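Local coordinates for pesticidal crystal protein Cry4Aa (PDB 2C9K) that kills mosquito larvae by binding midgut epithelial cells and promoting their colloid-osmotic lysis, at residues L346-I360 and N372-L386. Residues are numbered along the deposited sequence; the frame is centred on the assembly and turned at random.
Sequences LGLATNIYIFLLNVI and NISKMDFFITNGTRL
L346 and F378 point at each other from opposite directions, the CD2 methyl of L346 lying over one ring face in a CH-pi contact, 3.5 Å from the ring centroid. I354 meets the same ring elsewhere: CG2 lies in the ring plane at the edge, while CD1 approaches CD2 of F378 obliquely. Next along this face, I380 lays CG1 beside CG1 of I354 (4.0 Å) and is covered by L348 and I352, from the connection leading into strand 353-360.

The backbones of 353-360 and 373-381 form an antiparallel hairpin with two classic beta bulges. At the first, F355 and L356 both face F379; F355 N bonds to F379 O at 3.0 Å, and the bond from L356 N to the same oxygen is weak. F355 CG sits between its own backbone N and carbonyl carbon (chi1 71°), which folds the ring back over the partner strand: F379 O lies above one face, offset toward the rim, T381 CB is at the edge, and L386 CD2 lies 3.7 Å from F355 CZ. At the second bulge, I360 O accepts from S374 N (2.9 Å) and K375 N (3.2 Å), while I360 CD1 meets CD of K375, whose NZ forms a salt bridge with E390.

The hairpin supplies the two inner strands of a four-stranded antiparallel sheet, flanked by 386-392 and 402-407, in the beta-prism domain II of three-domain Cry toxins, probably involved in receptor binding here. F378 and M376 also touch L391, L357 packs on F453, and L346 belongs to a second four-stranded sheet, whose edge strand 342-347 packs here on F378, I380 and K389.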
loop_
_atom_site.group_PDB
_atom_site.type_symbol
_atom_site.label_atom_id
_atom_site.label_comp_id
_atom_site.label_asym_id
_atom_site.label_seq_id
_atom_site.Cartn_x
_atom_site.Cartn_y
_atom_site.Cartn_z
ATOM N N LEU A 346 -15.115 15.082 -16.291
ATOM C CA LEU A 346 -15.849 14.169 -15.407
ATOM C C LEU A 346 -15.478 14.528 -13.966
ATOM O O LEU A 346 -14.355 14.271 -13.525
ATOM C CB LEU A 346 -15.470 12.709 -15.663
ATOM C CG LEU A 346 -15.898 11.751 -14.538
ATOM C CD1 LEU A 346 -17.411 11.715 -14.443
ATOM C CD2 LEU A 346 -15.363 10.354 -14.797
ATOM N N GLY A 347 -16.416 15.131 -13.243
ATOM C CA GLY A 347 -16.158 15.530 -11.871
ATOM C C GLY A 347 -16.444 14.438 -10.864
ATOM O O GLY A 347 -17.012 13.403 -11.205
ATOM N N LEU A 348 -16.051 14.676 -9.616
ATOM C CA LEU A 348 -16.249 13.713 -8.538
ATOM C C LEU A 348 -16.357 14.431 -7.196
ATOM O O LEU A 348 -15.486 15.212 -6.835
ATOM C CB LEU A 348 -15.077 12.728 -8.495
ATOM C CG LEU A 348 -14.886 11.791 -9.695
ATOM C CD1 LEU A 348 -13.548 11.076 -9.587
ATOM C CD2 LEU A 348 -16.027 10.787 -9.756
ATOM N N ALA A 349 -17.428 14.168 -6.456
ATOM C CA ALA A 349 -17.615 14.797 -5.151
ATOM C C ALA A 349 -16.930 13.956 -4.090
ATOM O O ALA A 349 -16.321 12.938 -4.393
ATOM C CB ALA A 349 -19.093 14.924 -4.834
ATOM N N THR A 350 -17.031 14.375 -2.838
ATOM C CA THR A 350 -16.403 13.624 -1.771
ATOM C C THR A 350 -17.129 12.299 -1.579
ATOM O O THR A 350 -18.354 12.221 -1.692
ATOM C CB THR A 350 -16.417 14.412 -0.461
ATOM O OG1 THR A 350 -16.126 15.788 -0.739
ATOM C CG2 THR A 350 -15.346 13.861 0.500
ATOM N N ASN A 351 -16.359 11.257 -1.292
ATOM C CA ASN A 351 -16.905 9.921 -1.095
ATOM C C ASN A 351 -17.486 9.323 -2.381
ATOM O O ASN A 351 -18.387 8.478 -2.341
ATOM C CB ASN A 351 -17.950 9.944 0.019
ATOM C CG ASN A 351 -17.335 10.238 1.378
ATOM O OD1 ASN A 351 -16.426 9.530 1.829
ATOM N ND2 ASN A 351 -17.827 11.286 2.039
ATOM N N ILE A 352 -16.958 9.785 -3.515
ATOM C CA ILE A 352 -17.341 9.295 -4.838
ATOM C C ILE A 352 -16.023 8.945 -5.548
ATOM O O ILE A 352 -15.255 9.827 -5.945
ATOM C CB ILE A 352 -18.126 10.358 -5.653
ATOM C CG1 ILE A 352 -19.609 10.354 -5.252
ATOM C CG2 ILE A 352 -18.002 10.066 -7.143
ATOM C CD1 ILE A 352 -19.898 10.988 -3.925
ATOM N N TYR A 353 -15.767 7.649 -5.700
ATOM C CA TYR A 353 -14.527 7.196 -6.306
ATOM C C TYR A 353 -14.648 6.302 -7.527
ATOM O O TYR A 353 -15.671 5.658 -7.759
ATOM C CB TYR A 353 -13.696 6.467 -5.254
ATOM C CG TYR A 353 -13.767 7.095 -3.883
ATOM C CD1 TYR A 353 -14.574 6.549 -2.886
ATOM C CD2 TYR A 353 -13.043 8.249 -3.586
ATOM C CE1 TYR A 353 -14.660 7.140 -1.627
ATOM C CE2 TYR A 353 -13.121 8.848 -2.330
ATOM C CZ TYR A 353 -13.933 8.291 -1.357
ATOM O OH TYR A 353 -14.039 8.902 -0.127
ATOM N N ILE A 354 -13.572 6.269 -8.302
ATOM C CA ILE A 354 -13.495 5.433 -9.490
ATOM C C ILE A 354 -12.747 4.174 -9.032
ATOM O O ILE A 354 -11.603 4.262 -8.597
ATOM C CB ILE A 354 -12.723 6.162 -10.623
ATOM C CG1 ILE A 354 -13.470 7.442 -11.010
ATOM C CG2 ILE A 354 -12.604 5.280 -11.846
ATOM C CD1 ILE A 354 -12.704 8.353 -11.952
ATOM N N PHE A 355 -13.397 3.013 -9.107
ATOM C CA PHE A 355 -12.769 1.775 -8.658
ATOM C C PHE A 355 -12.494 0.793 -9.785
ATOM O O PHE A 355 -11.868 -0.248 -9.578
ATOM C CB PHE A 355 -13.635 1.109 -7.593
ATOM C CG PHE A 355 -14.913 0.528 -8.125
ATOM C CD1 PHE A 355 -14.905 -0.659 -8.857
ATOM C CD2 PHE A 355 -16.125 1.150 -7.882
ATOM C CE1 PHE A 355 -16.093 -1.221 -9.338
ATOM C CE2 PHE A 355 -17.319 0.599 -8.358
ATOM C CZ PHE A 355 -17.300 -0.591 -9.087
ATOM N N LEU A 356 -12.977 1.123 -10.975
ATOM C CA LEU A 356 -12.774 0.286 -12.148
ATOM C C LEU A 356 -13.134 1.096 -13.380
ATOM O O LEU A 356 -14.107 1.850 -13.368
ATOM C CB LEU A 356 -13.671 -0.951 -12.089
ATOM C CG LEU A 356 -13.550 -1.955 -13.244
ATOM C CD1 LEU A 356 -12.200 -2.662 -13.186
ATOM C CD2 LEU A 356 -14.659 -2.972 -13.149
ATOM N N LEU A 357 -12.342 0.983 -14.436
ATOM C CA LEU A 357 -12.693 1.699 -15.647
ATOM C C LEU A 357 -12.366 0.907 -16.883
ATOM O O LEU A 357 -11.578 -0.042 -16.848
ATOM C CB LEU A 357 -12.044 3.081 -15.724
ATOM C CG LEU A 357 -10.543 3.246 -15.806
ATOM C CD1 LEU A 357 -10.233 4.619 -16.396
ATOM C CD2 LEU A 357 -9.944 3.098 -14.420
ATOM N N ASN A 358 -13.007 1.304 -17.973
ATOM C CA ASN A 358 -12.855 0.648 -19.255
ATOM C C ASN A 358 -12.340 1.687 -20.220
ATOM O O ASN A 358 -12.917 2.761 -20.320
ATOM C CB ASN A 358 -14.221 0.150 -19.717
ATOM C CG ASN A 358 -14.132 -0.816 -20.867
ATOM O OD1 ASN A 358 -13.616 -0.487 -21.939
ATOM N ND2 ASN A 358 -14.645 -2.022 -20.655
ATOM N N VAL A 359 -11.256 1.390 -20.923
ATOM C CA VAL A 359 -10.730 2.360 -21.875
ATOM C C VAL A 359 -10.628 1.801 -23.292
ATOM O O VAL A 359 -10.237 0.647 -23.493
ATOM C CB VAL A 359 -9.340 2.893 -21.443
ATOM C CG1 VAL A 359 -9.383 3.319 -19.987
ATOM C CG2 VAL A 359 -8.279 1.845 -21.660
ATOM N N ILE A 360 -11.023 2.627 -24.258
ATOM C CA ILE A 360 -10.957 2.276 -25.669
ATOM C C ILE A 360 -9.999 3.268 -26.309
ATOM O O ILE A 360 -10.266 4.468 -26.354
ATOM C CB ILE A 360 -12.322 2.398 -26.395
ATOM C CG1 ILE A 360 -13.338 1.409 -25.813
ATOM C CG2 ILE A 360 -12.138 2.126 -27.888
ATOM C CD1 ILE A 360 -13.827 1.772 -24.420
ATOM N N ASN A 372 -4.107 7.019 -28.938
ATOM C CA ASN A 372 -4.795 7.752 -27.878
ATOM C C ASN A 372 -6.085 7.111 -27.372
ATOM O O ASN A 372 -6.644 6.209 -27.994
ATOM C CB ASN A 372 -5.153 9.154 -28.372
ATOM C CG ASN A 372 -3.948 9.973 -28.725
ATOM O OD1 ASN A 372 -3.020 9.491 -29.377
ATOM N ND2 ASN A 372 -3.956 11.234 -28.308
ATOM N N ILE A 373 -6.553 7.618 -26.236
ATOM C CA ILE A 373 -7.798 7.164 -25.636
ATOM C C ILE A 373 -8.910 7.965 -26.316
ATOM O O ILE A 373 -8.821 9.188 -26.427
ATOM C CB ILE A 373 -7.830 7.456 -24.110
ATOM C CG1 ILE A 373 -6.761 6.631 -23.394
ATOM C CG2 ILE A 373 -9.200 7.134 -23.544
ATOM C CD1 ILE A 373 -6.710 6.862 -21.896
ATOM N N SER A 374 -9.947 7.283 -26.784
ATOM C CA SER A 374 -11.046 7.975 -27.439
ATOM C C SER A 374 -12.348 7.778 -26.670
ATOM O O SER A 374 -13.327 8.482 -26.912
ATOM C CB SER A 374 -11.214 7.481 -28.881
ATOM O OG SER A 374 -11.718 6.154 -28.925
ATOM N N LYS A 375 -12.358 6.836 -25.735
ATOM C CA LYS A 375 -13.559 6.579 -24.950
ATOM C C LYS A 375 -13.247 5.927 -23.596
ATOM O O LYS A 375 -12.333 5.103 -23.487
ATOM C CB LYS A 375 -14.505 5.681 -25.752
ATOM C CG LYS A 375 -15.819 5.387 -25.057
ATOM C CD LYS A 375 -16.576 4.284 -25.768
ATOM C CE LYS A 375 -17.873 3.959 -25.041
ATOM N NZ LYS A 375 -18.738 5.163 -24.933
ATOM N N MET A 376 -14.005 6.296 -22.567
ATOM C CA MET A 376 -13.790 5.723 -21.242
ATOM C C MET A 376 -15.069 5.467 -20.454
ATOM O O MET A 376 -15.974 6.292 -20.419
ATOM C CB MET A 376 -12.863 6.616 -20.412
ATOM C CG MET A 376 -11.433 6.636 -20.893
ATOM S SD MET A 376 -10.417 7.712 -19.884
ATOM C CE MET A 376 -10.768 9.291 -20.649
ATOM N N ASP A 377 -15.120 4.306 -19.819
ATOM C CA ASP A 377 -16.255 3.909 -19.010
ATOM C C ASP A 377 -15.783 3.776 -17.579
ATOM O O ASP A 377 -15.061 2.832 -17.245
ATOM C CB ASP A 377 -16.798 2.555 -19.463
ATOM C CG ASP A 377 -17.508 2.626 -20.786
ATOM O OD1 ASP A 377 -17.786 1.546 -21.353
ATOM O OD2 ASP A 377 -17.795 3.752 -21.256
ATOM N N PHE A 378 -16.194 4.717 -16.736
ATOM C CA PHE A 378 -15.817 4.683 -15.337
ATOM C C PHE A 378 -16.846 3.931 -14.502
ATOM O O PHE A 378 -18.052 4.008 -14.747
ATOM C CB PHE A 378 -15.663 6.106 -14.791
ATOM C CG PHE A 378 -14.671 6.937 -15.547
ATOM C CD1 PHE A 378 -15.052 7.625 -16.697
ATOM C CD2 PHE A 378 -13.346 7.008 -15.135
ATOM C CE1 PHE A 378 -14.126 8.372 -17.426
ATOM C CE2 PHE A 378 -12.415 7.751 -15.859
ATOM C CZ PHE A 378 -12.807 8.434 -17.008
ATOM N N PHE A 379 -16.351 3.173 -13.535
ATOM C CA PHE A 379 -17.213 2.448 -12.622
ATOM C C PHE A 379 -16.970 3.091 -11.267
ATOM O O PHE A 379 -16.051 2.734 -10.531
ATOM C CB PHE A 379 -16.880 0.964 -12.627
ATOM C CG PHE A 379 -17.400 0.246 -13.837
ATOM C CD1 PHE A 379 -18.760 0.281 -14.144
ATOM C CD2 PHE A 379 -16.540 -0.458 -14.676
ATOM C CE1 PHE A 379 -19.259 -0.376 -15.268
ATOM C CE2 PHE A 379 -17.027 -1.118 -15.802
ATOM C CZ PHE A 379 -18.393 -1.077 -16.101
ATOM N N ILE A 380 -17.809 4.084 -10.997
ATOM C CA ILE A 380 -17.790 4.906 -9.795
ATOM C C ILE A 380 -18.567 4.299 -8.630
ATOM O O ILE A 380 -19.448 3.459 -8.823
ATOM C CB ILE A 380 -18.377 6.291 -10.144
ATOM C CG1 ILE A 380 -17.451 6.980 -11.153
ATOM C CG2 ILE A 380 -18.599 7.121 -8.898
ATOM C CD1 ILE A 380 -17.993 8.252 -11.757
ATOM N N THR A 381 -18.221 4.717 -7.419
ATOM C CA THR A 381 -18.913 4.241 -6.233
ATOM C C THR A 381 -19.190 5.426 -5.315
ATOM O O THR A 381 -18.341 6.308 -5.154
ATOM C CB THR A 381 -18.077 3.175 -5.464
ATOM O OG1 THR A 381 -18.848 2.667 -4.369
ATOM C CG2 THR A 381 -16.770 3.773 -4.929
ATOM N N ASN A 382 -20.383 5.465 -4.730
ATOM C CA ASN A 382 -20.725 6.556 -3.826
ATOM C C ASN A 382 -21.024 6.025 -2.436
ATOM O O ASN A 382 -21.435 6.768 -1.555
ATOM C CB ASN A 382 -21.930 7.345 -4.348
ATOM C CG ASN A 382 -23.227 6.555 -4.289
ATOM O OD1 ASN A 382 -24.266 7.038 -4.734
ATOM N ND2 ASN A 382 -23.177 5.344 -3.741
ATOM N N GLY A 383 -20.828 4.727 -2.249
ATOM C CA GLY A 383 -21.080 4.139 -0.953
ATOM C C GLY A 383 -22.390 3.386 -0.850
ATOM O O GLY A 383 -22.514 2.508 0.005
ATOM N N THR A 384 -23.369 3.711 -1.693
ATOM C CA THR A 384 -24.654 3.011 -1.627
ATOM C C THR A 384 -25.025 2.302 -2.925
ATOM O O THR A 384 -25.871 1.407 -2.929
ATOM C CB THR A 384 -25.820 3.965 -1.225
ATOM O OG1 THR A 384 -26.291 4.684 -2.373
ATOM C CG2 THR A 384 -25.350 4.962 -0.178
ATOM N N ARG A 385 -24.402 2.698 -4.028
ATOM C CA ARG A 385 -24.701 2.060 -5.303
ATOM C C ARG A 385 -23.642 2.287 -6.374
ATOM O O ARG A 385 -22.750 3.120 -6.224
ATOM C CB ARG A 385 -26.061 2.530 -5.828
ATOM C CG ARG A 385 -26.104 3.972 -6.297
ATOM C CD ARG A 385 -27.401 4.237 -7.062
ATOM N NE ARG A 385 -27.424 5.546 -7.716
ATOM C CZ ARG A 385 -27.386 6.713 -7.073
ATOM N NH1 ARG A 385 -27.322 6.748 -5.743
ATOM N NH2 ARG A 385 -27.410 7.848 -7.764
ATOM N N LEU A 386 -23.756 1.527 -7.458
ATOM C CA LEU A 386 -22.831 1.624 -8.581
ATOM C C LEU A 386 -23.315 2.694 -9.561
ATOM O O LEU A 386 -24.466 2.678 -9.987
ATOM C CB LEU A 386 -22.726 0.256 -9.274
ATOM C CG LEU A 386 -21.914 0.048 -10.552
ATOM C CD1 LEU A 386 -22.642 0.675 -11.711
ATOM C CD2 LEU A 386 -20.524 0.628 -10.399
#